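Long-range contact in conserved domain protein (Porphyromonas gingivalis, PDB 3PNN), which is a predicted glycosyltransferase with a Rossmann-like alpha/beta/alpha fold, and so probably forms glycosidic linkages by transferring a sugar: residues 28-42 with 289-303. Sequence-based numbering, arbitrary orientation. Where two conformers were deposited one is given.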
loop_
_atom_site.group_PDB
_atom_site.type_symbol
_atom_site.label_atom_id
_atom_site.label_comp_id
_atom_site.label_asym_id
_atom_site.label_seq_id
_atom_site.Cartn_x
_atom_site.Cartn_y
_atom_site.Cartn_z
ATOM N N ILE A 28 13.785 -13.770 -0.443
ATOM C CA ILE A 28 13.045 -14.522 -1.448
ATOM C C ILE A 28 13.626 -14.432 -2.866
ATOM O O ILE A 28 13.429 -15.342 -3.676
ATOM C CB ILE A 28 11.560 -14.103 -1.444
ATOM C CG1 ILE A 28 10.716 -15.079 -2.259
ATOM C CG2 ILE A 28 11.398 -12.635 -1.933
ATOM C CD1 ILE A 28 9.203 -14.984 -1.948
ATOM N N GLY A 29 14.345 -13.351 -3.168
ATOM C CA GLY A 29 14.995 -13.221 -4.465
ATOM C C GLY A 29 16.233 -14.103 -4.551
ATOM O O GLY A 29 16.695 -14.634 -3.538
ATOM N N PRO A 30 16.788 -14.263 -5.764
ATOM C CA PRO A 30 17.918 -15.185 -5.957
ATOM C C PRO A 30 19.188 -14.793 -5.182
ATOM O O PRO A 30 20.019 -15.659 -4.893
ATOM C CB PRO A 30 18.159 -15.152 -7.474
ATOM C CG PRO A 30 17.452 -13.921 -7.972
ATOM C CD PRO A 30 16.290 -13.698 -7.035
ATOM N N GLY A 31 19.329 -13.516 -4.839
ATOM C CA GLY A 31 20.467 -13.059 -4.061
ATOM C C GLY A 31 20.146 -12.896 -2.585
ATOM O O GLY A 31 20.960 -12.398 -1.806
ATOM N N GLY A 32 18.951 -13.319 -2.192
ATOM C CA GLY A 32 18.552 -13.231 -0.801
ATOM C C GLY A 32 17.895 -11.914 -0.427
ATOM O O GLY A 32 17.739 -11.615 0.757
ATOM N N ASP A 33 17.499 -11.119 -1.424
ATOM C CA ASP A 33 16.798 -9.866 -1.145
ATOM C C ASP A 33 15.301 -10.088 -0.888
ATOM O O ASP A 33 14.705 -11.029 -1.410
ATOM C CB ASP A 33 17.017 -8.872 -2.290
ATOM C CG ASP A 33 18.502 -8.580 -2.523
ATOM O OD1 ASP A 33 19.094 -7.827 -1.718
ATOM O OD2 ASP A 33 19.081 -9.112 -3.500
ATOM N N THR A 34 14.705 -9.208 -0.082
ATOM C CA THR A 34 13.289 -9.284 0.260
ATOM C C THR A 34 12.419 -8.570 -0.775
ATOM O O THR A 34 12.915 -7.801 -1.589
ATOM C CB THR A 34 13.020 -8.596 1.606
ATOM O OG1 THR A 34 13.278 -7.190 1.471
ATOM C CG2 THR A 34 13.945 -9.179 2.696
ATOM N N ILE A 35 11.113 -8.800 -0.722
ATOM C CA ILE A 35 10.207 -8.080 -1.615
ATOM C C ILE A 35 10.347 -6.570 -1.428
ATOM O O ILE A 35 10.383 -5.817 -2.406
ATOM C CB ILE A 35 8.756 -8.515 -1.409
ATOM C CG1 ILE A 35 8.561 -9.903 -2.027
ATOM C CG2 ILE A 35 7.798 -7.507 -2.060
ATOM C CD1 ILE A 35 7.233 -10.515 -1.735
HETATM N N MSE A 36 10.443 -6.131 -0.174
HETATM C CA MSE A 36 10.636 -4.713 0.112
HETATM C C MSE A 36 11.861 -4.157 -0.611
HETATM O O MSE A 36 11.834 -3.035 -1.134
HETATM C CB MSE A 36 10.757 -4.465 1.623
HETATM C CG MSE A 36 11.124 -3.021 1.944
HETATM SE SE MSE A 36 11.622 -2.826 3.813
HETATM C CE MSE A 36 9.911 -3.348 4.547
ATOM N N ASP A 37 12.932 -4.943 -0.638
ATOM C CA ASP A 37 14.157 -4.563 -1.345
ATOM C C ASP A 37 13.915 -4.279 -2.828
ATOM O O ASP A 37 14.463 -3.316 -3.370
ATOM C CB ASP A 37 15.229 -5.658 -1.233
ATOM C CG ASP A 37 15.820 -5.780 0.177
ATOM O OD1 ASP A 37 15.724 -4.818 0.976
ATOM O OD2 ASP A 37 16.379 -6.857 0.472
ATOM N N TYR A 38 13.142 -5.136 -3.497
ATOM C CA TYR A 38 12.796 -4.871 -4.909
ATOM C C TYR A 38 12.043 -3.544 -5.053
ATOM O O TYR A 38 12.316 -2.778 -5.976
ATOM C CB TYR A 38 12.005 -6.039 -5.522
ATOM C CG TYR A 38 12.914 -7.225 -5.716
ATOM C CD1 TYR A 38 13.636 -7.384 -6.903
ATOM C CD2 TYR A 38 13.113 -8.148 -4.689
ATOM C CE1 TYR A 38 14.513 -8.449 -7.071
ATOM C CE2 TYR A 38 13.991 -9.228 -4.854
ATOM C CZ TYR A 38 14.687 -9.365 -6.037
ATOM O OH TYR A 38 15.572 -10.420 -6.204
ATOM N N SER A 39 11.136 -3.253 -4.124
ATOM C CA SER A 39 10.396 -1.976 -4.182
ATOM C C SER A 39 11.327 -0.784 -4.049
ATOM O O SER A 39 11.217 0.183 -4.805
ATOM C CB SER A 39 9.334 -1.903 -3.087
ATOM O OG SER A 39 8.280 -2.806 -3.371
ATOM N N VAL A 40 12.232 -0.847 -3.076
ATOM C CA VAL A 40 13.155 0.257 -2.849
ATOM C C VAL A 40 14.089 0.427 -4.040
ATOM O O VAL A 40 14.319 1.544 -4.497
ATOM C CB VAL A 40 13.950 0.092 -1.527
ATOM C CG1 VAL A 40 15.022 1.187 -1.402
ATOM C CG2 VAL A 40 12.981 0.115 -0.337
ATOM N N TYR A 41 14.619 -0.681 -4.548
ATOM C CA TYR A 41 15.466 -0.630 -5.738
ATOM C C TYR A 41 14.740 0.067 -6.900
ATOM O O TYR A 41 15.300 0.949 -7.570
ATOM C CB TYR A 41 15.891 -2.053 -6.133
ATOM C CG TYR A 41 16.963 -2.117 -7.198
ATOM C CD1 TYR A 41 18.319 -2.084 -6.856
ATOM C CD2 TYR A 41 16.627 -2.219 -8.536
ATOM C CE1 TYR A 41 19.301 -2.149 -7.823
ATOM C CE2 TYR A 41 17.607 -2.275 -9.517
ATOM C CZ TYR A 41 18.940 -2.237 -9.152
ATOM O OH TYR A 41 19.912 -2.299 -10.123
ATOM N N ASP A 42 13.503 -0.338 -7.163
ATOM C CA ASP A 42 12.771 0.256 -8.285
ATOM C C ASP A 42 12.380 1.705 -7.998
ATOM O O ASP A 42 12.361 2.534 -8.907
ATOM C CB ASP A 42 11.539 -0.583 -8.657
ATOM C CG ASP A 42 11.909 -1.821 -9.479
ATOM O OD1 ASP A 42 12.955 -1.789 -10.163
ATOM O OD2 ASP A 42 11.149 -2.807 -9.452
ATOM N N LEU A 289 10.846 -14.024 -9.504
ATOM C CA LEU A 289 12.002 -13.175 -9.231
ATOM C C LEU A 289 13.266 -13.735 -9.909
ATOM O O LEU A 289 14.123 -12.988 -10.388
ATOM C CB LEU A 289 12.223 -13.041 -7.719
ATOM C CG LEU A 289 11.128 -12.252 -6.981
ATOM C CD1 LEU A 289 11.316 -12.384 -5.459
ATOM C CD2 LEU A 289 11.107 -10.787 -7.389
ATOM N N ARG A 290 13.396 -15.056 -9.922
ATOM C CA ARG A 290 14.551 -15.690 -10.567
ATOM C C ARG A 290 14.530 -15.411 -12.075
ATOM O O ARG A 290 15.562 -15.094 -12.689
ATOM C CB ARG A 290 14.555 -17.200 -10.293
ATOM C CG ARG A 290 15.923 -17.860 -10.455
ATOM C CD ARG A 290 15.871 -19.154 -11.271
ATOM N NE ARG A 290 14.841 -20.090 -10.821
ATOM C CZ ARG A 290 13.778 -20.441 -11.544
ATOM N NH1 ARG A 290 12.892 -21.301 -11.055
ATOM N NH2 ARG A 290 13.601 -19.936 -12.760
ATOM N N GLU A 291 13.345 -15.530 -12.660
ATOM C CA GLU A 291 13.169 -15.277 -14.087
ATOM C C GLU A 291 13.460 -13.821 -14.480
ATOM O O GLU A 291 14.122 -13.570 -15.492
ATOM C CB GLU A 291 11.768 -15.712 -14.533
ATOM C CG GLU A 291 11.594 -17.232 -14.569
ATOM C CD GLU A 291 10.139 -17.670 -14.542
ATOM O OE1 GLU A 291 9.251 -16.821 -14.758
ATOM O OE2 GLU A 291 9.886 -18.871 -14.299
ATOM N N LEU A 292 12.985 -12.866 -13.687
ATOM C CA LEU A 292 13.246 -11.458 -13.965
ATOM C C LEU A 292 14.732 -11.141 -13.835
ATOM O O LEU A 292 15.270 -10.289 -14.553
ATOM C CB LEU A 292 12.466 -10.577 -12.992
ATOM C CG LEU A 292 10.953 -10.591 -13.173
ATOM C CD1 LEU A 292 10.273 -9.905 -11.993
ATOM C CD2 LEU A 292 10.597 -9.918 -14.493
ATOM N N THR A 293 15.390 -11.817 -12.901
ATOM C CA THR A 293 16.822 -11.617 -12.684
ATOM C C THR A 293 17.620 -12.197 -13.853
ATOM O O THR A 293 18.549 -11.560 -14.351
ATOM C CB THR A 293 17.285 -12.228 -11.346
ATOM O OG1 THR A 293 16.572 -11.596 -10.269
ATOM C CG2 THR A 293 18.792 -12.036 -11.149
ATOM N N GLU A 294 17.251 -13.394 -14.297
ATOM C CA GLU A 294 17.913 -13.999 -15.458
ATOM C C GLU A 294 17.716 -13.148 -16.724
ATOM O O GLU A 294 18.558 -13.146 -17.621
ATOM C CB GLU A 294 17.425 -15.438 -15.677
ATOM C CG GLU A 294 17.933 -16.423 -14.616
ATOM C CD GLU A 294 17.222 -17.779 -14.638
ATOM O OE1 GLU A 294 16.261 -17.948 -15.421
ATOM O OE2 GLU A 294 17.623 -18.672 -13.856
ATOM N N ALA A 295 16.615 -12.412 -16.783
ATOM C CA ALA A 295 16.332 -11.543 -17.926
ATOM C C ALA A 295 17.034 -10.192 -17.834
ATOM O O ALA A 295 16.910 -9.368 -18.736
ATOM C CB ALA A 295 14.837 -11.337 -18.091
ATOM N N GLY A 296 17.759 -9.966 -16.742
ATOM C CA GLY A 296 18.501 -8.731 -16.567
ATOM C C GLY A 296 17.735 -7.554 -15.982
ATOM O O GLY A 296 18.265 -6.444 -15.943
ATOM N N GLU A 297 16.510 -7.783 -15.510
ATOM C CA GLU A 297 15.693 -6.700 -14.956
ATOM C C GLU A 297 16.261 -6.229 -13.615
ATOM O O GLU A 297 16.112 -5.064 -13.251
ATOM C CB GLU A 297 14.227 -7.137 -14.800
ATOM C CG GLU A 297 13.275 -6.096 -14.164
ATOM C CD GLU A 297 12.698 -5.093 -15.161
ATOM O OE1 GLU A 297 13.306 -4.891 -16.234
ATOM O OE2 GLU A 297 11.631 -4.508 -14.870
ATOM N N TYR A 298 16.925 -7.135 -12.900
ATOM C CA TYR A 298 17.550 -6.836 -11.612
ATOM C C TYR A 298 18.898 -7.519 -11.549
ATOM O O TYR A 298 19.078 -8.578 -12.147
ATOM C CB TYR A 298 16.705 -7.373 -10.432
ATOM C CG TYR A 298 15.324 -6.776 -10.374
ATOM C CD1 TYR A 298 15.108 -5.540 -9.783
ATOM C CD2 TYR A 298 14.242 -7.441 -10.929
ATOM C CE1 TYR A 298 13.845 -4.969 -9.753
ATOM C CE2 TYR A 298 12.975 -6.882 -10.909
ATOM C CZ TYR A 298 12.783 -5.653 -10.317
ATOM O OH TYR A 298 11.532 -5.102 -10.303
ATOM N N PRO A 299 19.842 -6.939 -10.790
ATOM C CA PRO A 299 21.075 -7.671 -10.488
ATOM C C PRO A 299 20.790 -8.803 -9.509
ATOM O O PRO A 299 19.775 -8.768 -8.806
ATOM C CB PRO A 299 21.944 -6.608 -9.814
ATOM C CG PRO A 299 20.961 -5.713 -9.153
ATOM C CD PRO A 299 19.818 -5.618 -10.140
ATOM N N THR A 300 21.665 -9.803 -9.450
ATOM C CA THR A 300 21.433 -10.909 -8.515
ATOM C C THR A 300 21.318 -10.440 -7.066
ATOM O O THR A 300 20.463 -10.910 -6.320
ATOM C CB THR A 300 22.512 -11.994 -8.613
ATOM O OG1 THR A 300 22.477 -12.567 -9.918
ATOM C CG2 THR A 300 22.247 -13.094 -7.574
ATOM N N LYS A 301 22.174 -9.507 -6.668
ATOM C CA LYS A 301 22.100 -8.941 -5.326
ATOM C C LYS A 301 21.779 -7.458 -5.425
ATOM O O LYS A 301 22.491 -6.705 -6.081
ATOM C CB LYS A 301 23.419 -9.128 -4.568
ATOM C CG LYS A 301 23.730 -10.566 -4.224
ATOM C CD LYS A 301 25.003 -10.683 -3.399
ATOM C CE LYS A 301 25.363 -12.145 -3.181
ATOM N NZ LYS A 301 25.345 -12.903 -4.469
ATOM N N LEU A 302 20.712 -7.045 -4.760
ATOM C CA LEU A 302 20.256 -5.658 -4.809
ATOM C C LEU A 302 21.001 -4.779 -3.807
ATOM O O LEU A 302 21.533 -3.733 -4.161
ATOM C CB LEU A 302 18.758 -5.576 -4.512
ATOM C CG LEU A 302 17.758 -6.369 -5.357
ATOM C CD1 LEU A 302 16.344 -6.102 -4.858
ATOM C CD2 LEU A 302 17.880 -6.011 -6.830
ATOM N N PHE A 303 21.014 -5.216 -2.547
ATOM C CA PHE A 303 21.639 -4.470 -1.461
ATOM C C PHE A 303 22.569 -5.366 -0.643
ATOM O O PHE A 303 23.433 -4.879 0.092
ATOM C CB PHE A 303 20.565 -3.861 -0.555
ATOM C CG PHE A 303 19.637 -2.919 -1.273
ATOM C CD1 PHE A 303 20.049 -1.633 -1.598
ATOM C CD2 PHE A 303 18.368 -3.321 -1.640
ATOM C CE1 PHE A 303 19.210 -0.762 -2.271
ATOM C CE2 PHE A 303 17.522 -2.455 -2.312
ATOM C CZ PHE A 303 17.939 -1.174 -2.628
ATOM O OXT PHE A 303 22.478 -6.597 -0.698
HETATM O O HOH W 1 21.999 -9.001 -1.796
HETATM O O HOH W 2 17.326 -10.289 -8.199
#
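Gly31, in the type I turn Gly29-Gly32, brings its CA within 3.1 Å of Thr300 O in a CA-H...O contact, and from there Lys301 to Phe303 run on across helix 35-46. Asp33 grips the tail: OD2 takes Leu302 N at 2.9 Å, nearly straight (168°) but from above the carboxylate plane, while OD1 receives a weak bond from Phe303 N. OD1 also lies near the terminal OXT of Phe303, where a water donates to both and probably eases the repulsion. In the conformer given, Leu302 forks over the helix, setting CD1 3.5 Å above the centre of the Tyr38 ring and CD2 over a face of Tyr41, offset toward the rim. Leu289 CD2 makes a CH-pi contact with the opposite face of Tyr38, whose edge meets the face of Tyr298 in a T-shaped pair, planes at 87°. In this Rossmann-like domain the chain's last residues thus join the end of helix 282-294, closed by a Schellman motif at Gly296, to the first helix, which begins with the Thr34-Asp37 capping box; Asp37 OD1 bonds Tyr71 OH and Lys70. A second water ties Tyr38 OH to Thr293 OG1 and Pro299 O. Further along the helix, Tyr298 OH donates a very short bond, 2.5 Å, to Asp42 OD2; Arg45 holds the other carboxylate oxygen. With CG beside its backbone N (chi1 -60°), Phe303 turns its ring edge to Asp37 O, CE2 at 3.3 Å, and packs edge-to-face with Tyr71.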